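Local coordinates for protein phosphatase 2C (Toxoplasma gondii, PDB 3D8K) that probably removes phosphate from phosphoserine and phosphothreonine residues of proteins, as a manganese-dependent serine/threonine phosphatase of the PP2C family, at residues Thr295-Asp298 and Ala299-Met303; Asn306-Arg309 and Arg310-Lys314; Met153-Arg156 and Arg157-Arg160. All coordinates share one frame; numbering follows the deposited sequence.

Interaction 1: Thr295-Asp298 and Ala299-Met303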
# COMPACT_ATOMS: atom_id res chain seq x y z
N THR C 295 1.80 -20.77 -26.42
CA THR C 295 1.10 -20.82 -27.70
C THR C 295 -0.38 -20.90 -27.33
O THR C 295 -1.24 -21.30 -28.12
CB THR C 295 1.55 -22.07 -28.54
OG1 THR C 295 0.79 -22.14 -29.75
CG2 THR C 295 1.36 -23.35 -27.75
N VAL C 296 -0.65 -20.48 -26.10
CA VAL C 296 -1.98 -20.46 -25.51
C VAL C 296 -3.01 -19.77 -26.40
O VAL C 296 -4.00 -20.38 -26.80
CB VAL C 296 -1.93 -19.79 -24.12
CG1 VAL C 296 -3.24 -19.96 -23.39
CG2 VAL C 296 -0.79 -20.38 -23.31
N LEU C 297 -2.79 -18.50 -26.72
CA LEU C 297 -3.75 -17.78 -27.55
C LEU C 297 -4.14 -18.52 -28.81
O LEU C 297 -5.32 -18.62 -29.14
CB LEU C 297 -3.21 -16.40 -27.92
CG LEU C 297 -3.98 -15.62 -28.99
CD1 LEU C 297 -5.47 -15.61 -28.68
CD2 LEU C 297 -3.43 -14.20 -29.07
N ASP C 298 -3.16 -19.05 -29.52
CA ASP C 298 -3.46 -19.76 -30.75
C ASP C 298 -4.20 -21.04 -30.42
O ASP C 298 -5.07 -21.49 -31.18
CB ASP C 298 -2.17 -20.05 -31.52
CG ASP C 298 -1.38 -18.79 -31.82
OD1 ASP C 298 -0.83 -18.20 -30.86
OD2 ASP C 298 -1.33 -18.37 -33.00
N ALA C 299 -3.87 -21.61 -29.26
CA ALA C 299 -4.49 -22.84 -28.78
C ALA C 299 -5.99 -22.68 -28.75
O ALA C 299 -6.73 -23.47 -29.34
CB ALA C 299 -3.98 -23.18 -27.39
N ALA C 300 -6.45 -21.64 -28.07
CA ALA C 300 -7.87 -21.39 -27.99
C ALA C 300 -8.42 -21.13 -29.39
O ALA C 300 -9.40 -21.76 -29.80
CB ALA C 300 -8.14 -20.19 -27.09
N LYS C 301 -7.79 -20.22 -30.13
CA LYS C 301 -8.21 -19.89 -31.49
C LYS C 301 -8.49 -21.10 -32.34
O LYS C 301 -9.50 -21.16 -33.03
CB LYS C 301 -7.15 -19.05 -32.20
CG LYS C 301 -7.27 -17.54 -32.03
CD LYS C 301 -6.18 -16.87 -32.85
CE LYS C 301 -6.15 -15.37 -32.69
NZ LYS C 301 -4.90 -14.81 -33.30
N ALA C 302 -7.58 -22.07 -32.30
CA ALA C 302 -7.74 -23.28 -33.10
C ALA C 302 -9.07 -23.98 -32.80
O ALA C 302 -9.81 -24.38 -33.71
CB ALA C 302 -6.58 -24.21 -32.85
N MSE C 303 -9.38 -24.11 -31.52
CA MSE C 303 -10.63 -24.74 -31.11
C MSE C 303 -11.85 -24.09 -31.78
O MSE C 303 -12.81 -24.78 -32.15
CB MSE C 303 -10.77 -24.67 -29.60
CG MSE C 303 -9.86 -25.63 -28.91
SE MSE C 303 -9.67 -25.15 -27.09
CE MSE C 303 -11.47 -25.64 -26.48
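The flat groups joining Thr295-Asp298 to Ala299-Met303 are peptide carbonyls; those of Thr295, Leu297 and Asp298 are each met by an N-H one helical turn on. Ala299 N reaches Thr295 O at 2.9 Å, lying in the carbonyl plane. Lys301 N reaches Leu297 O at 3.1 Å. These are the first turns of the alpha-helix 296-309, with i to i+4 bonding. Thr295 holds the N-cap position, but its side chain makes no capping bond.

The Leu297 carbonyl also touches the Lys301 side chain. Lys301 CG packs 3.6 Å from Leu297 O, and the rest of the chain runs out extended. The side chains of Leu297 and Lys301 pass at a slant, with CD1 of Leu297 4.1 Å from CE of Lys301. CG of Leu297 stands anti to the backbone N (chi1 169°), which sets the leucine branch beside the lysine methylenes. Asp298 OD2 and Lys301 NZ are 5.1 Å apart. They form no salt bridge, though their charges may attract weakly.

The helix lies against the large antiparallel sheet of the PP2C beta-sandwich. Val296 and selenomethionine Met303 pack on Val320 of strand 316-322, while Ala300 O accepts a hydrogen bond from Thr318 OG1 of that strand. Leu297 and Lys301 touch Asn341 of strand 340-346.

Ala302 N bonds Asp298 O at 2.8 Å, and Ala302 CB rests 3.5 Å from that same oxygen.

Interaction 2: Asn306-Arg309 and Arg310-Lys314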
# COMPACT_ATOMS: atom_id res chain seq x y z
N ASN C 306 -11.65 -24.79 -35.69
CA ASN C 306 -11.92 -26.21 -35.87
C ASN C 306 -13.39 -26.57 -35.64
O ASN C 306 -13.96 -27.37 -36.38
CB ASN C 306 -11.04 -27.03 -34.94
CG ASN C 306 -9.57 -26.92 -35.28
OD1 ASN C 306 -8.72 -27.27 -34.47
ND2 ASN C 306 -9.25 -26.44 -36.48
N ALA C 307 -13.99 -25.98 -34.61
CA ALA C 307 -15.40 -26.26 -34.32
C ALA C 307 -16.18 -25.65 -35.46
O ALA C 307 -17.29 -26.08 -35.77
CB ALA C 307 -15.81 -25.62 -33.00
N LYS C 308 -15.59 -24.65 -36.08
CA LYS C 308 -16.22 -23.99 -37.21
C LYS C 308 -15.87 -24.85 -38.42
O LYS C 308 -16.55 -24.82 -39.44
CB LYS C 308 -15.65 -22.57 -37.35
CG LYS C 308 -16.63 -21.51 -37.84
CD LYS C 308 -17.13 -21.82 -39.26
CE LYS C 308 -17.97 -20.68 -39.83
NZ LYS C 308 -17.20 -19.40 -39.89
N ARG C 309 -14.80 -25.64 -38.29
CA ARG C 309 -14.34 -26.53 -39.36
C ARG C 309 -15.30 -27.70 -39.39
O ARG C 309 -15.61 -28.23 -40.45
CB ARG C 309 -12.92 -27.02 -39.10
CG ARG C 309 -12.29 -27.70 -40.30
CD ARG C 309 -10.99 -27.01 -40.67
NE ARG C 309 -9.95 -27.23 -39.67
CZ ARG C 309 -8.79 -26.57 -39.62
NH1 ARG C 309 -8.52 -25.64 -40.52
NH2 ARG C 309 -7.91 -26.87 -38.68
N ARG C 310 -15.71 -28.12 -38.20
CA ARG C 310 -16.71 -29.18 -38.10
C ARG C 310 -17.93 -28.27 -38.22
O ARG C 310 -17.77 -27.05 -38.25
CB ARG C 310 -16.64 -29.86 -36.72
CG ARG C 310 -15.40 -30.74 -36.54
CD ARG C 310 -15.31 -31.40 -35.16
NE ARG C 310 -14.99 -30.45 -34.10
CZ ARG C 310 -15.87 -30.00 -33.22
NH1 ARG C 310 -17.12 -30.41 -33.26
NH2 ARG C 310 -15.50 -29.12 -32.31
N LYS C 311 -19.13 -28.80 -38.31
CA LYS C 311 -20.25 -27.88 -38.44
C LYS C 311 -20.50 -27.04 -37.20
O LYS C 311 -20.34 -27.49 -36.07
CB LYS C 311 -21.52 -28.64 -38.83
CG LYS C 311 -21.85 -28.53 -40.31
CD LYS C 311 -22.24 -27.11 -40.69
CE LYS C 311 -22.71 -27.04 -42.13
NZ LYS C 311 -21.63 -27.45 -43.07
N VAL C 312 -20.86 -25.78 -37.43
CA VAL C 312 -21.17 -24.87 -36.34
C VAL C 312 -22.69 -24.88 -36.29
O VAL C 312 -23.35 -24.82 -37.32
CB VAL C 312 -20.68 -23.42 -36.62
CG1 VAL C 312 -19.38 -23.46 -37.40
CG2 VAL C 312 -21.75 -22.62 -37.37
N THR C 313 -23.24 -24.98 -35.09
CA THR C 313 -24.67 -24.99 -34.95
C THR C 313 -24.99 -23.88 -33.96
O THR C 313 -25.45 -22.81 -34.35
CB THR C 313 -25.15 -26.36 -34.40
OG1 THR C 313 -24.68 -27.40 -35.27
CG2 THR C 313 -26.67 -26.43 -34.35
N LYS C 314 -24.72 -24.15 -32.69
CA LYS C 314 -24.95 -23.18 -31.63
C LYS C 314 -23.78 -22.18 -31.73
O LYS C 314 -23.13 -22.09 -32.77
CB LYS C 314 -24.93 -23.91 -30.30
CG LYS C 314 -25.70 -23.26 -29.15
CD LYS C 314 -25.90 -24.28 -28.03
CE LYS C 314 -26.66 -23.71 -26.85
NZ LYS C 314 -26.90 -24.75 -25.80
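Arg310 folds back on Ala307 where helix 296-309 gives way to loop. The segments 306-309 and 310-314 form the C-terminal end of this helix and its exit. Arg310 is the first residue with non-helical backbone angles.

The hydrogen bonding is of the backbone. Arg310 N donates to Asn306 O at 2.6 Å, with an N-H...O angle of 149°. Arg309 N makes a weak bond to the same oxygen, so Asn306 O takes two N-H groups from the end of the helix.

The Arg310 guanidinium packs on the helix surface. CG of Arg310 sits beside its own backbone N, and a bend at chi3 (-72°) turns the guanidinium over the last turn. Ala307 CA lies over one face of this flat group, 3.9 Å from Arg310 CZ. Arg310 NH2 is 3.6 Å from Ala307 CB. The aliphatic stem passes the Asn306 carbonyl, with Arg310 CB 3.7 Å from Asn306 O. A weak hydrogen bond from Arg310 NH2 to Ala272 O gives the far end of the side chain a second hold.

The apolar contact is made by Lys308 and Val312. The CG1 branch of Val312 lies against the lysine stem, 3.4 Å from CG and 3.3 Å from CD of Lys308. The two side chains meet at a slant, and Lys308 is exposed to solvent.

Loop residues His275 and Phe276 touch Arg310, and Tyr289 touches Asn306. Beyond the turn, Lys314 forms a long, weak ion pair with Asp55 at the end of strand 48-55, and the chain then enters strand 316-322 of the large sheet.

Interaction 3: Met153-Arg156 and Arg157-Arg160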
# COMPACT_ATOMS: atom_id res chain seq x y z
N MSE C 153 -2.13 -40.36 -1.30
CA MSE C 153 -1.06 -39.62 -1.96
C MSE C 153 -0.37 -38.63 -1.04
O MSE C 153 -1.02 -37.81 -0.40
CB MSE C 153 -1.64 -38.87 -3.17
CG MSE C 153 -0.74 -37.85 -3.80
SE MSE C 153 0.83 -38.59 -4.62
CE MSE C 153 0.02 -39.16 -6.28
N ASN C 154 0.95 -38.73 -0.95
CA ASN C 154 1.72 -37.82 -0.10
C ASN C 154 2.57 -36.97 -1.03
O ASN C 154 3.64 -37.40 -1.47
CB ASN C 154 2.64 -38.60 0.84
CG ASN C 154 3.30 -37.70 1.87
OD1 ASN C 154 3.56 -36.53 1.60
ND2 ASN C 154 3.58 -38.24 3.05
N PHE C 155 2.09 -35.76 -1.33
CA PHE C 155 2.80 -34.86 -2.23
C PHE C 155 4.15 -34.47 -1.67
O PHE C 155 5.05 -34.09 -2.41
CB PHE C 155 1.98 -33.60 -2.48
CG PHE C 155 0.68 -33.86 -3.17
CD1 PHE C 155 0.64 -34.11 -4.54
CD2 PHE C 155 -0.51 -33.87 -2.46
CE1 PHE C 155 -0.56 -34.37 -5.18
CE2 PHE C 155 -1.72 -34.13 -3.09
CZ PHE C 155 -1.74 -34.38 -4.45
N ARG C 156 4.29 -34.56 -0.36
CA ARG C 156 5.54 -34.20 0.29
C ARG C 156 6.64 -35.15 -0.17
O ARG C 156 7.81 -34.78 -0.19
CB ARG C 156 5.36 -34.27 1.81
CG ARG C 156 3.98 -33.82 2.31
CD ARG C 156 3.92 -33.60 3.82
NE ARG C 156 4.71 -32.43 4.22
CZ ARG C 156 4.46 -31.19 3.80
NH1 ARG C 156 3.45 -30.95 2.97
NH2 ARG C 156 5.24 -30.18 4.20
N ARG C 157 6.27 -36.37 -0.53
CA ARG C 157 7.24 -37.36 -0.98
C ARG C 157 7.00 -37.77 -2.43
O ARG C 157 7.24 -38.92 -2.83
CB ARG C 157 7.20 -38.59 -0.06
CG ARG C 157 5.86 -39.31 -0.02
CD ARG C 157 5.74 -40.23 1.20
NE ARG C 157 4.46 -40.95 1.21
CZ ARG C 157 3.92 -41.52 2.29
NH1 ARG C 157 4.54 -41.47 3.46
NH2 ARG C 157 2.76 -42.15 2.19
N ASP C 158 6.52 -36.82 -3.22
CA ASP C 158 6.26 -37.02 -4.64
C ASP C 158 7.32 -36.24 -5.41
O ASP C 158 7.55 -35.06 -5.14
CB ASP C 158 4.86 -36.50 -5.01
CG ASP C 158 4.43 -36.92 -6.41
OD1 ASP C 158 5.31 -37.18 -7.27
OD2 ASP C 158 3.20 -36.98 -6.65
N PRO C 159 8.00 -36.89 -6.37
CA PRO C 159 9.04 -36.24 -7.17
C PRO C 159 8.45 -35.12 -8.01
O PRO C 159 8.88 -33.97 -7.92
CB PRO C 159 9.56 -37.38 -8.03
CG PRO C 159 9.33 -38.59 -7.17
CD PRO C 159 7.95 -38.33 -6.65
N ARG C 160 7.48 -35.48 -8.83
CA ARG C 160 6.80 -34.53 -9.69
C ARG C 160 6.29 -33.37 -8.85
O ARG C 160 5.61 -33.56 -7.83
CB ARG C 160 5.63 -35.21 -10.39
CG ARG C 160 5.98 -36.52 -11.06
CD ARG C 160 4.74 -37.40 -11.12
NE ARG C 160 4.12 -37.48 -12.45
CZ ARG C 160 3.97 -36.47 -13.29
NH1 ARG C 160 4.40 -35.26 -12.97
NH2 ARG C 160 3.37 -36.67 -14.46
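Asn154 and Arg157 lie across one another at about a right angle. Asn154 ND2 stands 3.1 Å above one face of the Arg157 guanidinium, offset toward its rim. The amide and guanidinium planes are 42° apart. Both facing nitrogens are donors, so the contact is packing and not a hydrogen bond. Arg157 CG also packs against Asn154 CB, 3.4 Å away. The first torsion of Arg157 (chi1 61°) puts CG between the backbone N and the carbonyl carbon, and the chain then runs extended to NE over the asparagine.

The backbone brings the pair together. Arg157 N bonds Asn154 O at 3.0 Å, approaching from above the carbonyl plane. Asp158 N makes a weak bond to Phe155 O at 3.2 Å. These are two overlapping i to i+3 turns, with a short 3-10 segment at 155-156.

On the other side of the turn, Asp158 OD2 touches SE of selenomethionine Met153 at 3.5 Å. Met153 also covers Phe155: its CG lies 3.6 Å above one face of the ring, toward the rim. Asp158 OD2 and Tyr260 OH share a hydrogen bond, which helps hold the carboxylate, and Phe155 makes a T-shaped stack with Phe258 of strand 253-259.

Strand 150-154 ends in this turn, and a loop then leads to strand 165-173 of the six-stranded sheet. Arg156 packs on Glu83 of a neighbouring subunit, while Met153 pairs by backbone with Ala121 of strand 120-124, which makes 150-154 an outer strand, within this chain, of a small three-stranded antiparallel sheet.

In the fold
Interactions 1 and 2 share helix 296-309: one is its first turns and the other its last turn and exit, with centres about 16 Å apart. Interaction 1 is partly buried, because one side of the helix lies on the large sheet. It is mostly helical backbone bonding, with apolar side chains turned to the sheet. Interaction 2 is at the surface, where the Arg310 guanidinium folds back on the helix end and the Lys308 stem meets Val312. Interaction 3 is also a surface contact. It belongs to a different element, the small three-stranded sheet, and its centre is about 32 Å from that of interaction 1. There i to i+3 bonds replace the helical i to i+4 pattern.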